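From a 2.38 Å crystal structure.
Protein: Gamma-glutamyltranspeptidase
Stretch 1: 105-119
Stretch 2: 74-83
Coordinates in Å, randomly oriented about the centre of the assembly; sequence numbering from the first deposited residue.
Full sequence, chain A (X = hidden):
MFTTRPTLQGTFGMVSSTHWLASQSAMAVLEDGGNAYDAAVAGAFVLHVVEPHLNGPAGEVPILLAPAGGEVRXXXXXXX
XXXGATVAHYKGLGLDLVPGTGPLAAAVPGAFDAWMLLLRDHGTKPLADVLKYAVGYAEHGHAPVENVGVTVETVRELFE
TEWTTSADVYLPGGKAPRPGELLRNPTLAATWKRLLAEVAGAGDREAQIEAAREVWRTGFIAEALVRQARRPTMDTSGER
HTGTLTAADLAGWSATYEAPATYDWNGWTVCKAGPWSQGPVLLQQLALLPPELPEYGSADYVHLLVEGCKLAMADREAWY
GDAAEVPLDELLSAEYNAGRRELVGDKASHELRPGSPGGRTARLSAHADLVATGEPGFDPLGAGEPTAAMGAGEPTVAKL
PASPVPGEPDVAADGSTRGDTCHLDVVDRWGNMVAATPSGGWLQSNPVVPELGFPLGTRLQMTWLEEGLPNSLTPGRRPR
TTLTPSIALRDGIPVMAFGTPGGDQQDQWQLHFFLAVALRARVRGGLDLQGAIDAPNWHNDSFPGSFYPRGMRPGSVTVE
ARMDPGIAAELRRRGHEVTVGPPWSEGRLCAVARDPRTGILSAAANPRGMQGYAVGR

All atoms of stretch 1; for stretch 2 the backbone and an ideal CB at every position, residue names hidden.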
ATOM      1  N   ALA A 105      36.823  -6.538  -6.829  1.00 28.73           N
ATOM      2  CA  ALA A 105      35.496  -6.968  -7.290  1.00 28.64           C
ATOM      3  C   ALA A 105      34.698  -5.861  -7.998  1.00 27.94           C
ATOM      4  O   ALA A 105      33.716  -6.147  -8.687  1.00 27.87           O
ATOM      5  CB  ALA A 105      34.699  -7.540  -6.123  1.00 28.16           C
ATOM      6  N   ALA A 106      35.116  -4.608  -7.834  1.00 28.74           N
ATOM      7  CA  ALA A 106      34.425  -3.460  -8.459  1.00 29.29           C
ATOM      8  C   ALA A 106      34.517  -3.446  -9.983  1.00 29.18           C
ATOM      9  O   ALA A 106      35.619  -3.399 -10.540  1.00 29.80           O
ATOM     10  CB  ALA A 106      34.976  -2.148  -7.917  1.00 28.78           C
ATOM     11  N   ALA A 107      33.364  -3.478 -10.646  1.00 28.09           N
ATOM     12  CA  ALA A 107      33.299  -3.136 -12.067  1.00 28.41           C
ATOM     13  C   ALA A 107      33.228  -1.619 -12.155  1.00 28.18           C
ATOM     14  O   ALA A 107      33.004  -0.960 -11.142  1.00 28.62           O
ATOM     15  CB  ALA A 107      32.084  -3.770 -12.712  1.00 28.24           C
ATOM     16  N   VAL A 108      33.409  -1.059 -13.350  1.00 28.14           N
ATOM     17  CA  VAL A 108      33.245   0.391 -13.546  1.00 28.75           C
ATOM     18  C   VAL A 108      31.805   0.725 -13.130  1.00 29.41           C
ATOM     19  O   VAL A 108      30.885   0.055 -13.573  1.00 30.63           O
ATOM     20  CB  VAL A 108      33.468   0.828 -15.020  1.00 28.56           C
ATOM     21  CG1 VAL A 108      33.149   2.309 -15.213  1.00 28.34           C
ATOM     22  CG2 VAL A 108      34.894   0.560 -15.475  1.00 28.50           C
ATOM     23  N   PRO A 109      31.601   1.725 -12.253  1.00 29.59           N
ATOM     24  CA  PRO A 109      30.211   2.038 -11.872  1.00 29.95           C
ATOM     25  C   PRO A 109      29.350   2.462 -13.056  1.00 29.99           C
ATOM     26  O   PRO A 109      29.730   3.373 -13.789  1.00 32.68           O
ATOM     27  CB  PRO A 109      30.366   3.181 -10.874  1.00 29.97           C
ATOM     28  CG  PRO A 109      31.713   2.961 -10.274  1.00 30.34           C
ATOM     29  CD  PRO A 109      32.572   2.372 -11.356  1.00 29.72           C
ATOM     30  N   GLY A 110      28.220   1.789 -13.245  1.00 29.08           N
ATOM     31  CA  GLY A 110      27.381   1.986 -14.432  1.00 29.00           C
ATOM     32  C   GLY A 110      26.014   2.616 -14.226  1.00 28.82           C
ATOM     33  O   GLY A 110      25.429   3.173 -15.163  1.00 29.59           O
ATOM     34  N   ALA A 111      25.500   2.534 -13.004  1.00 27.86           N
ATOM     35  CA  ALA A 111      24.163   3.018 -12.696  1.00 26.76           C
ATOM     36  C   ALA A 111      23.991   4.517 -12.915  1.00 26.14           C
ATOM     37  O   ALA A 111      23.010   4.944 -13.507  1.00 25.83           O
ATOM     38  CB  ALA A 111      23.801   2.657 -11.266  1.00 26.55           C
ATOM     39  N   PHE A 112      24.935   5.313 -12.436  1.00 26.46           N
ATOM     40  CA  PHE A 112      24.774   6.751 -12.515  1.00 27.07           C
ATOM     41  C   PHE A 112      24.581   7.238 -13.946  1.00 27.58           C
ATOM     42  O   PHE A 112      23.616   7.942 -14.238  1.00 26.77           O
ATOM     43  CB  PHE A 112      25.937   7.503 -11.894  1.00 26.64           C
ATOM     44  CG  PHE A 112      25.736   8.990 -11.911  1.00 25.65           C
ATOM     45  CD1 PHE A 112      24.964   9.605 -10.946  1.00 25.57           C
ATOM     46  CD2 PHE A 112      26.274   9.766 -12.929  1.00 25.68           C
ATOM     47  CE1 PHE A 112      24.753  10.977 -10.977  1.00 25.22           C
ATOM     48  CE2 PHE A 112      26.073  11.136 -12.966  1.00 25.30           C
ATOM     49  CZ  PHE A 112      25.304  11.742 -11.990  1.00 25.11           C
ATOM     50  N   ASP A 113      25.506   6.866 -14.824  1.00 29.19           N
ATOM     51  CA  ASP A 113      25.435   7.307 -16.222  1.00 30.71           C
ATOM     52  C   ASP A 113      24.145   6.834 -16.901  1.00 30.62           C
ATOM     53  O   ASP A 113      23.553   7.569 -17.693  1.00 33.15           O
ATOM     54  CB  ASP A 113      26.646   6.836 -17.027  1.00 31.46           C
ATOM     55  CG  ASP A 113      26.815   7.618 -18.320  1.00 32.35           C
ATOM     56  OD1 ASP A 113      27.150   8.828 -18.250  1.00 33.04           O
ATOM     57  OD2 ASP A 113      26.593   7.038 -19.412  1.00 31.97           O
ATOM     58  N   ALA A 114      23.720   5.615 -16.571  1.00 28.97           N
ATOM     59  CA  ALA A 114      22.471   5.058 -17.067  1.00 28.79           C
ATOM     60  C   ALA A 114      21.257   5.905 -16.707  1.00 28.88           C
ATOM     61  O   ALA A 114      20.443   6.201 -17.571  1.00 30.50           O
ATOM     62  CB  ALA A 114      22.287   3.637 -16.560  1.00 29.27           C
ATOM     63  N   TRP A 115      21.138   6.297 -15.442  1.00 28.97           N
ATOM     64  CA  TRP A 115      20.023   7.150 -15.006  1.00 28.65           C
ATOM     65  C   TRP A 115      20.103   8.548 -15.624  1.00 30.00           C
ATOM     66  O   TRP A 115      19.073   9.186 -15.865  1.00 30.79           O
ATOM     67  CB  TRP A 115      19.979   7.263 -13.474  1.00 27.44           C
ATOM     68  CG  TRP A 115      19.630   5.982 -12.769  1.00 26.29           C
ATOM     69  CD1 TRP A 115      20.391   5.313 -11.846  1.00 26.27           C
ATOM     70  CD2 TRP A 115      18.429   5.218 -12.924  1.00 25.28           C
ATOM     71  NE1 TRP A 115      19.735   4.178 -11.417  1.00 25.47           N
ATOM     72  CE2 TRP A 115      18.532   4.097 -12.067  1.00 25.17           C
ATOM     73  CE3 TRP A 115      17.275   5.374 -13.701  1.00 24.95           C
ATOM     74  CZ2 TRP A 115      17.527   3.143 -11.966  1.00 24.99           C
ATOM     75  CZ3 TRP A 115      16.271   4.421 -13.597  1.00 25.48           C
ATOM     76  CH2 TRP A 115      16.406   3.317 -12.736  1.00 25.11           C
ATOM     77  N   MET A 116      21.323   9.020 -15.865  1.00 30.98           N
ATOM     78  CA  MET A 116      21.527  10.307 -16.513  1.00 32.58           C
ATOM     79  C   MET A 116      21.084  10.228 -17.956  1.00 32.65           C
ATOM     80  O   MET A 116      20.473  11.157 -18.460  1.00 31.27           O
ATOM     81  CB  MET A 116      22.998  10.744 -16.454  1.00 33.69           C
ATOM     82  CG  MET A 116      23.493  11.233 -15.104  1.00 34.11           C
ATOM     83  SD  MET A 116      22.396  12.369 -14.238  1.00 33.94           S
ATOM     84  CE  MET A 116      21.526  11.206 -13.189  1.00 33.77           C
ATOM     85  N   LEU A 117      21.410   9.121 -18.621  1.00 33.92           N
ATOM     86  CA  LEU A 117      20.988   8.919 -20.007  1.00 35.49           C
ATOM     87  C   LEU A 117      19.474   8.875 -20.109  1.00 35.41           C
ATOM     88  O   LEU A 117      18.885   9.523 -20.977  1.00 36.20           O
ATOM     89  CB  LEU A 117      21.564   7.628 -20.609  1.00 36.31           C
ATOM     90  CG  LEU A 117      22.714   7.740 -21.617  1.00 37.84           C
ATOM     91  CD1 LEU A 117      22.945   6.382 -22.253  1.00 38.04           C
ATOM     92  CD2 LEU A 117      22.489   8.762 -22.723  1.00 38.24           C
ATOM     93  N   LEU A 118      18.858   8.102 -19.219  1.00 34.24           N
ATOM     94  CA  LEU A 118      17.404   8.000 -19.167  1.00 33.47           C
ATOM     95  C   LEU A 118      16.759   9.373 -19.014  1.00 31.80           C
ATOM     96  O   LEU A 118      15.903   9.757 -19.805  1.00 31.63           O
ATOM     97  CB  LEU A 118      16.969   7.075 -18.032  1.00 33.50           C
ATOM     98  CG  LEU A 118      15.500   6.632 -18.101  1.00 34.13           C
ATOM     99  CD1 LEU A 118      15.207   5.720 -19.286  1.00 34.65           C
ATOM    100  CD2 LEU A 118      15.117   5.926 -16.817  1.00 34.60           C
ATOM    101  N   LEU A 119      17.198  10.109 -18.009  1.00 30.93           N
ATOM    102  CA  LEU A 119      16.706  11.456 -17.779  1.00 31.10           C
ATOM    103  C   LEU A 119      16.892  12.354 -19.008  1.00 31.70           C
ATOM    104  O   LEU A 119      15.989  13.076 -19.390  1.00 31.61           O
ATOM    105  CB  LEU A 119      17.392  12.075 -16.552  1.00 30.46           C
ATOM    106  CG  LEU A 119      16.736  13.297 -15.892  1.00 30.39           C
ATOM    107  CD1 LEU A 119      15.306  13.011 -15.453  1.00 30.87           C
ATOM    108  CD2 LEU A 119      17.547  13.764 -14.695  1.00 29.76           C
ATOM    109  N   UNK A  74      16.398  -1.561 -24.274  1.00 33.00           N
ATOM    110  CA  UNK A  74      17.221  -1.804 -23.076  1.00 31.08           C
ATOM    111  C   UNK A  74      18.258  -0.693 -22.950  1.00 30.51           C
ATOM    112  O   UNK A  74      18.902  -0.338 -23.933  1.00 29.09           O
ATOM    113  CB  UNK A  74      17.904  -3.172 -23.142  1.00 31.08           C
ATOM    114  N   UNK A  75      18.418  -0.172 -21.736  1.00 31.68           N
ATOM    115  CA  UNK A  75      19.458   0.803 -21.412  1.00 32.42           C
ATOM    116  C   UNK A  75      20.429   0.141 -20.441  1.00 32.86           C
ATOM    117  O   UNK A  75      20.105  -0.078 -19.275  1.00 33.99           O
ATOM    118  CB  UNK A  75      18.865   2.082 -20.818  1.00 32.42           C
ATOM    119  N   UNK A  76      21.610  -0.192 -20.956  1.00 33.27           N
ATOM    120  CA  UNK A  76      22.608  -0.929 -20.213  1.00 33.23           C
ATOM    121  C   UNK A  76      23.402  -0.006 -19.316  1.00 33.16           C
ATOM    122  O   UNK A  76      24.189   0.820 -19.790  1.00 33.75           O
ATOM    123  CB  UNK A  76      23.542  -1.678 -21.166  1.00 33.23           C
ATOM    124  N   UNK A  77      23.196  -0.182 -18.014  1.00 32.02           N
ATOM    125  CA  UNK A  77      23.991   0.486 -16.994  1.00 31.17           C
ATOM    126  C   UNK A  77      24.797  -0.498 -16.174  1.00 29.75           C
ATOM    127  O   UNK A  77      25.101  -0.231 -15.016  1.00 30.72           O
ATOM    128  CB  UNK A  77      23.089   1.311 -16.074  1.00 31.17           C
ATOM    129  N   UNK A  78      25.099  -1.658 -16.753  1.00 28.50           N
ATOM    130  CA  UNK A  78      26.052  -2.585 -16.171  1.00 27.39           C
ATOM    131  C   UNK A  78      27.447  -2.231 -16.667  1.00 27.40           C
ATOM    132  O   UNK A  78      27.720  -2.266 -17.865  1.00 25.77           O
ATOM    133  CB  UNK A  78      25.696  -4.032 -16.518  1.00 27.39           C
ATOM    134  N   UNK A  79      28.324  -1.887 -15.732  1.00 28.24           N
ATOM    135  CA  UNK A  79      29.670  -1.484 -16.082  1.00 29.38           C
ATOM    136  C   UNK A  79      30.571  -2.659 -16.399  1.00 29.90           C
ATOM    137  O   UNK A  79      30.219  -3.824 -16.155  1.00 29.06           O
ATOM    138  CB  UNK A  79      30.279  -0.662 -14.944  1.00 29.38           C
ATOM    139  N   UNK A  80      31.751  -2.326 -16.918  1.00 30.57           N
ATOM    140  CA  UNK A  80      32.741  -3.315 -17.375  1.00 31.54           C
ATOM    141  C   UNK A  80      33.900  -3.490 -16.391  1.00 33.00           C
ATOM    142  O   UNK A  80      34.095  -2.685 -15.476  1.00 34.14           O
ATOM    143  CB  UNK A  80      33.293  -2.904 -18.741  1.00 31.54           C
ATOM    144  N   UNK A  81      34.668  -4.553 -16.609  1.00 33.71           N
ATOM    145  CA  UNK A  81      35.942  -4.756 -15.931  1.00 33.07           C
ATOM    146  C   UNK A  81      36.946  -3.668 -16.330  1.00 33.07           C
ATOM    147  O   UNK A  81      36.911  -3.173 -17.469  1.00 31.25           O
ATOM    148  CB  UNK A  81      36.502  -6.143 -16.254  1.00 33.07           C
ATOM    149  N   UNK A  82      37.834  -3.275 -15.390  1.00 33.13           N
ATOM    150  CA  UNK A  82      38.843  -2.289 -15.793  1.00 32.82           C
ATOM    151  C   UNK A  82      39.861  -2.856 -16.785  1.00 32.34           C
ATOM    152  O   UNK A  82      40.080  -4.072 -16.841  1.00 31.67           O
ATOM    153  CB  UNK A  82      39.575  -1.762 -14.557  1.00 32.82           C
ATOM    154  N   UNK A  83      40.474  -1.954 -17.545  1.00 31.70           N
ATOM    155  CA  UNK A  83      41.515  -2.281 -18.518  1.00 30.80           C
ATOM    156  C   UNK A  83      42.620  -3.215 -17.974  1.00 31.78           C
ATOM    157  O   UNK A  83      43.136  -4.063 -18.716  1.00 32.85           O
ATOM    158  CB  UNK A  83      42.153  -0.983 -19.017  1.00 30.80           C
TER

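The strand 74-77 runs against the helix 111-119, with 148° between their N-to-C directions and their axes 7.3 Å apart at closest approach. Beyond the strand, stretch 2 passes the loop that precedes the helix.

Position 74 has extended backbone angles. Its CB lies out of reach of stretch 1, which therefore places little restriction on it. Many residues would fit, beta-branched ones among them. The residue is Val-74, and it makes no contact here.

Position 75 points toward the helix. The ideal CB is 5.4 Å from Leu-118 CD1 and 5.5 Å from Ala-114 O, so there is room for several more atoms. The surroundings are Ala-114, Leu-117 and Leu-118, mostly apolar. Leucine, isoleucine or methionine would all suit. The residue is Leu-75, with chi1 t and chi2 p. Its CD1 lies 3.7 Å from Leu-117 CD1. Its CD2 lies 3.9 Å from Leu-118 CB and 3.4 Å from Ala-114 O. It has the largest area covered by the other stretch.

Position 76 points away, as expected of alternation in a strand. Stretch 1 offers it nothing, and the choice is wide. It is Cys-76, whose SG accepts a weak hydrogen bond from the backbone N of position 78 at 3.6 Å.

Position 77 faces the helix start at close range. An ideal CB would sit 2.5 Å from Ala-114 CB, a clash, and 3.1 Å from Gly-110 O. The backbone angles, -115/25, do not by themselves demand glycine, but the space does. Gly-77 fits, and its CA packs 3.6 Å from Ala-114 CB. Its O makes a CA-H...O contact with Gly-110 CA at 3.2 Å.

Position 78 starts away from stretch 1, with nothing of it within 5.5 Å of the CB. Small, polar or long flexible residues are all possible. The residue is Gln-78. Its end comes nearer, with NE2 4.4 Å from Ala-107 CB. NE2 also donates a hydrogen bond to the backbone O of position 79 at 3.1 Å.

Position 79 points straight at the other backbone. An ideal CB would be 1.7 Å from Val-108 O, so glycine is the clear choice. With Gly-79 in place, its CA approaches Val-108 O at 3.2 Å in a nearly straight CA-H...O contact.

Position 80 points away, but its backbone O accepts a hydrogen bond from Val-108 N at 2.8 Å and 179°. This bond is independent of the side chain. The ideal CB is 5.0 Å from Val-108 CG2, so a modest apolar residue could reach that methyl. Val-80, chi1 m, does so, with CG2 4.1 Å from Val-108 CG2.

Position 81 points away and is unrestricted by stretch 1. It is Ala-81.

At position 82 CA-to-CB points sideways, and the ideal CB lies 5.3 Å from Val-108 CG2. Its phi of -69° allows proline, though other apolar residues would serve. Pro-82 brings CD to 4.0 Å from Ala-106 O.

Position 83 is out of reach, so stretch 1 sets no preference and most residues would do. The residue is Ala-83.

Stretch 2 74-83: VLCGQGVAPA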
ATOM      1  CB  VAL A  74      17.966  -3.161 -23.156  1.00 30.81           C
ATOM      2  CG1 VAL A  74      19.010  -3.302 -22.058  1.00 31.02           C
ATOM      3  CG2 VAL A  74      16.994  -4.320 -23.060  1.00 31.02           C
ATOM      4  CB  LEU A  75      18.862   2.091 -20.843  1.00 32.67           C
ATOM      5  CG  LEU A  75      19.828   3.167 -20.334  1.00 33.00           C
ATOM      6  CD1 LEU A  75      20.997   3.426 -21.272  1.00 33.72           C
ATOM      7  CD2 LEU A  75      19.069   4.458 -20.096  1.00 33.38           C
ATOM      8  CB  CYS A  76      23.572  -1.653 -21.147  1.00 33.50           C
ATOM      9  SG  CYS A  76      24.895  -2.496 -20.238  1.00 31.67           S
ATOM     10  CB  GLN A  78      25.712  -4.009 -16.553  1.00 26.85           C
ATOM     11  CG  GLN A  78      26.751  -5.026 -16.114  1.00 26.43           C
ATOM     12  CD  GLN A  78      26.894  -5.068 -14.614  1.00 26.30           C
ATOM     13  OE1 GLN A  78      25.989  -5.525 -13.909  1.00 26.17           O
ATOM     14  NE2 GLN A  78      28.030  -4.575 -14.110  1.00 25.40           N
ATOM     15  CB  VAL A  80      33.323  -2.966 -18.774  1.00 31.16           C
ATOM     16  CG1 VAL A  80      32.241  -3.043 -19.840  1.00 30.58           C
ATOM     17  CG2 VAL A  80      34.016  -1.597 -18.799  1.00 30.87           C
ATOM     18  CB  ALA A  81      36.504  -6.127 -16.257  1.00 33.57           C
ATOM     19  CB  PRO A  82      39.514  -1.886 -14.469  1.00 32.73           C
ATOM     20  CG  PRO A  82      38.577  -2.319 -13.390  1.00 33.03           C
ATOM     21  CD  PRO A  82      37.804  -3.483 -13.929  1.00 32.68           C
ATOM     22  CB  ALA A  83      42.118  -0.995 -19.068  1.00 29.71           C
TER
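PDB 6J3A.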